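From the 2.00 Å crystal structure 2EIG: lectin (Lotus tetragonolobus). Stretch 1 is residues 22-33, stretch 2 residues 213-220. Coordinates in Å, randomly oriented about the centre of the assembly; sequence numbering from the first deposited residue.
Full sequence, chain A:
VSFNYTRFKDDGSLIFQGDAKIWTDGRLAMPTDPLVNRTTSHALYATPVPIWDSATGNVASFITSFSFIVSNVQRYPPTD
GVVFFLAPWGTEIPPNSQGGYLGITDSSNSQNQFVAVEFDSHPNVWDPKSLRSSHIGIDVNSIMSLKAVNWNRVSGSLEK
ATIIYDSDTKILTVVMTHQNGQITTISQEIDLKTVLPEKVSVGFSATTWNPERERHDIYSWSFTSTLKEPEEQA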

# COMPACT_ATOMS: atom_id res chain seq x y z
N ILE A 22 30.27 -20.22 -9.57
CA ILE A 22 30.03 -20.09 -11.02
C ILE A 22 30.13 -21.52 -11.57
O ILE A 22 31.07 -22.24 -11.21
CB ILE A 22 31.05 -19.13 -11.74
CG1 ILE A 22 31.06 -17.73 -11.09
CG2 ILE A 22 30.74 -19.01 -13.24
CD1 ILE A 22 29.69 -17.11 -10.93
N TRP A 23 29.15 -21.96 -12.35
CA TRP A 23 29.14 -23.32 -12.94
C TRP A 23 29.09 -23.22 -14.48
O TRP A 23 29.25 -22.12 -15.03
CB TRP A 23 28.07 -24.25 -12.27
CG TRP A 23 27.07 -25.09 -13.12
CD1 TRP A 23 26.14 -24.61 -14.02
CD2 TRP A 23 26.83 -26.52 -13.04
NE1 TRP A 23 25.36 -25.65 -14.53
CE2 TRP A 23 25.77 -26.83 -13.96
CE3 TRP A 23 27.42 -27.56 -12.31
CZ2 TRP A 23 25.30 -28.13 -14.17
CZ3 TRP A 23 26.95 -28.87 -12.52
CH2 TRP A 23 25.89 -29.14 -13.43
N THR A 24 28.94 -24.35 -15.17
CA THR A 24 28.97 -24.37 -16.64
C THR A 24 28.19 -23.25 -17.32
O THR A 24 27.08 -22.90 -16.88
CB THR A 24 28.39 -25.68 -17.21
OG1 THR A 24 28.52 -26.74 -16.25
CG2 THR A 24 29.09 -26.03 -18.54
N ASP A 25 28.79 -22.71 -18.38
CA ASP A 25 28.14 -21.75 -19.28
C ASP A 25 27.82 -20.43 -18.55
O ASP A 25 26.77 -19.85 -18.82
CB ASP A 25 26.79 -22.28 -19.81
CG ASP A 25 26.93 -23.44 -20.79
OD1 ASP A 25 28.04 -23.64 -21.32
OD2 ASP A 25 25.89 -24.12 -21.03
N GLY A 26 28.70 -20.01 -17.64
CA GLY A 26 28.51 -18.76 -16.92
C GLY A 26 27.27 -18.67 -16.02
O GLY A 26 26.72 -17.60 -15.85
N ARG A 27 26.82 -19.79 -15.46
CA ARG A 27 25.61 -19.72 -14.63
C ARG A 27 25.95 -19.72 -13.14
O ARG A 27 27.02 -20.18 -12.75
CB ARG A 27 24.52 -20.70 -15.10
CG ARG A 27 24.50 -22.08 -14.53
CD ARG A 27 23.85 -22.99 -15.60
NE ARG A 27 22.87 -23.96 -15.07
CZ ARG A 27 22.00 -24.66 -15.82
NH1 ARG A 27 21.13 -25.50 -15.25
NH2 ARG A 27 21.98 -24.51 -17.15
N LEU A 28 25.09 -19.12 -12.33
CA LEU A 28 25.30 -19.09 -10.91
C LEU A 28 24.56 -20.26 -10.25
O LEU A 28 23.32 -20.28 -10.20
CB LEU A 28 24.87 -17.72 -10.34
CG LEU A 28 24.82 -17.65 -8.80
CD1 LEU A 28 26.15 -18.07 -8.11
CD2 LEU A 28 24.42 -16.21 -8.44
N ALA A 29 25.31 -21.23 -9.76
CA ALA A 29 24.71 -22.45 -9.24
C ALA A 29 24.66 -22.44 -7.72
O ALA A 29 25.67 -22.20 -7.04
CB ALA A 29 25.40 -23.64 -9.73
N MET A 30 23.48 -22.72 -7.19
CA MET A 30 23.26 -22.58 -5.76
C MET A 30 22.31 -23.72 -5.39
O MET A 30 21.11 -23.51 -5.34
CB MET A 30 22.59 -21.22 -5.46
CG MET A 30 23.45 -20.01 -5.87
SD MET A 30 22.58 -18.52 -5.49
CE MET A 30 22.78 -18.46 -3.68
N PRO A 31 22.85 -24.90 -5.13
CA PRO A 31 24.30 -25.14 -5.04
C PRO A 31 24.93 -25.64 -6.33
O PRO A 31 24.25 -26.07 -7.27
CB PRO A 31 24.38 -26.28 -4.01
CG PRO A 31 23.20 -27.14 -4.37
CD PRO A 31 22.09 -26.15 -4.90
N THR A 32 26.25 -25.58 -6.36
CA THR A 32 26.99 -26.13 -7.45
C THR A 32 26.70 -27.65 -7.62
O THR A 32 26.52 -28.13 -8.74
CB THR A 32 28.47 -25.94 -7.21
OG1 THR A 32 29.17 -26.48 -8.33
CG2 THR A 32 28.91 -26.64 -5.94
N ASP A 33 26.61 -28.37 -6.51
CA ASP A 33 26.31 -29.79 -6.56
C ASP A 33 25.25 -30.23 -5.52
O ASP A 33 25.54 -30.40 -4.36
CB ASP A 33 27.62 -30.59 -6.40
CG ASP A 33 27.39 -32.10 -6.55
OD1 ASP A 33 28.27 -32.90 -6.16
OD2 ASP A 33 26.30 -32.47 -7.05
N ARG A 213 15.97 -31.96 -2.44
CA ARG A 213 17.00 -31.11 -3.03
C ARG A 213 16.60 -30.77 -4.43
O ARG A 213 15.72 -31.40 -5.01
CB ARG A 213 18.34 -31.81 -3.04
CG ARG A 213 18.39 -33.02 -4.01
CD ARG A 213 19.63 -33.77 -3.72
NE ARG A 213 19.38 -34.75 -2.67
CZ ARG A 213 20.34 -35.39 -2.02
NH1 ARG A 213 21.60 -35.06 -2.28
NH2 ARG A 213 20.05 -36.31 -1.09
N GLU A 214 17.23 -29.75 -4.97
CA GLU A 214 17.03 -29.35 -6.34
C GLU A 214 18.21 -28.44 -6.73
O GLU A 214 18.93 -27.95 -5.85
CB GLU A 214 15.69 -28.62 -6.52
CG GLU A 214 15.64 -27.37 -5.69
CD GLU A 214 14.30 -26.66 -5.68
OE1 GLU A 214 13.43 -26.94 -6.57
OE2 GLU A 214 14.15 -25.79 -4.78
N ARG A 215 18.41 -28.22 -8.02
CA ARG A 215 19.30 -27.17 -8.47
C ARG A 215 18.54 -25.83 -8.37
O ARG A 215 17.30 -25.80 -8.52
CB ARG A 215 19.72 -27.41 -9.93
CG ARG A 215 20.50 -28.76 -10.20
CD ARG A 215 21.29 -28.74 -11.52
NE ARG A 215 22.23 -27.61 -11.53
CZ ARG A 215 23.42 -27.60 -10.94
NH1 ARG A 215 23.90 -28.67 -10.32
NH2 ARG A 215 24.15 -26.48 -11.00
N HIS A 216 19.28 -24.74 -8.11
CA HIS A 216 18.82 -23.36 -8.34
C HIS A 216 19.93 -22.69 -9.10
O HIS A 216 20.97 -22.42 -8.55
CB HIS A 216 18.57 -22.60 -7.04
CG HIS A 216 17.94 -23.43 -5.98
ND1 HIS A 216 18.68 -24.09 -5.04
CD2 HIS A 216 16.64 -23.76 -5.74
CE1 HIS A 216 17.88 -24.77 -4.23
NE2 HIS A 216 16.64 -24.56 -4.61
N ASP A 217 19.70 -22.49 -10.38
CA ASP A 217 20.73 -21.99 -11.27
C ASP A 217 20.17 -20.74 -11.81
O ASP A 217 19.08 -20.73 -12.41
CB ASP A 217 20.98 -22.94 -12.42
CG ASP A 217 21.47 -24.26 -11.96
OD1 ASP A 217 20.94 -25.28 -12.46
OD2 ASP A 217 22.36 -24.29 -11.08
N ILE A 218 20.97 -19.71 -11.60
CA ILE A 218 20.65 -18.36 -11.98
C ILE A 218 21.50 -18.05 -13.18
O ILE A 218 22.72 -18.25 -13.17
CB ILE A 218 21.03 -17.39 -10.82
CG1 ILE A 218 20.31 -17.80 -9.52
CG2 ILE A 218 20.67 -15.93 -11.20
CD1 ILE A 218 20.79 -17.01 -8.30
N TYR A 219 20.84 -17.49 -14.19
CA TYR A 219 21.44 -17.27 -15.48
C TYR A 219 21.90 -15.84 -15.71
O TYR A 219 22.80 -15.61 -16.53
CB TYR A 219 20.45 -17.65 -16.55
CG TYR A 219 19.98 -19.07 -16.38
CD1 TYR A 219 18.65 -19.35 -16.36
CD2 TYR A 219 20.91 -20.12 -16.21
CE1 TYR A 219 18.20 -20.66 -16.19
CE2 TYR A 219 20.49 -21.43 -16.02
CZ TYR A 219 19.13 -21.69 -16.02
OH TYR A 219 18.70 -22.97 -15.87
N SER A 220 21.23 -14.90 -15.06
CA SER A 220 21.43 -13.48 -15.32
C SER A 220 20.89 -12.69 -14.16
O SER A 220 20.05 -13.17 -13.40
CB SER A 220 20.74 -13.04 -16.65
OG SER A 220 19.32 -12.92 -16.56
O HOH W 1 24.14 -17.60 -17.43
O HOH W 2 22.03 -25.47 -8.48

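The guanidinium of Arg-215 lies flat on the indole of Trp-23, the planes 19° apart, with CZ of Arg-215 3.7 Å from the centroid of the six-membered ring of Trp-23 and nearly on its normal, a cation-pi contact. Along its edge, Arg-215 NE donates to Asp-217 OD1 at 2.8 Å, NH2 of Arg-215 donates to Asp-217 OD2 at 2.8 Å, and NH1 of Arg-215 reaches Thr-32 O at 3.1 Å. Three of its N-H groups are used along the edge, and one face of the cation lies over the aromatic ring.

Asp-217 also holds a second arginine. Arg-27 NH1 forms a salt bridge to Asp-217 OD1 at 2.8 Å, so one carboxylate offsets two like charges that approach to 4.4 Å between Arg-27 NH1 and Arg-215 NE. The edge of the Tyr-219 ring meets a face of the Arg-27 guanidinium, CE2 of Tyr-219 lying 3.6 Å from CZ of Arg-27.

Beneath this network the backbones run antiparallel. Leu-28 and Ile-218 form the hydrogen-bonded pair, with Leu-28 N to Ile-218 O at 2.7 Å and Ile-218 N to Leu-28 O at 2.8 Å. Their side chains share a face, where Ile-218 CD1 sits 3.7 Å from both Leu-28 CD2 and Met-30 SD, an apolar cluster. Ala-29 pairs with Asp-217 on the other face; its small methyl, CB, lies 3.4 Å from Arg-215 NH2, beside the charged network.

Past the strand, Met-30 N still donates to His-216 O at 2.9 Å, but the return bond comes from a side chain: His-216 ND1 gives a short 2.5 Å bond to Met-30 O. His-216 NE2 donates to Glu-214 OE2 at 2.8 Å, anchoring the ring at both nitrogens. The backbone His-216 N, whose strand partner would be Met-30 O, donates instead to water 2 at 2.9 Å. The next peptide, into Pro-31, is cis.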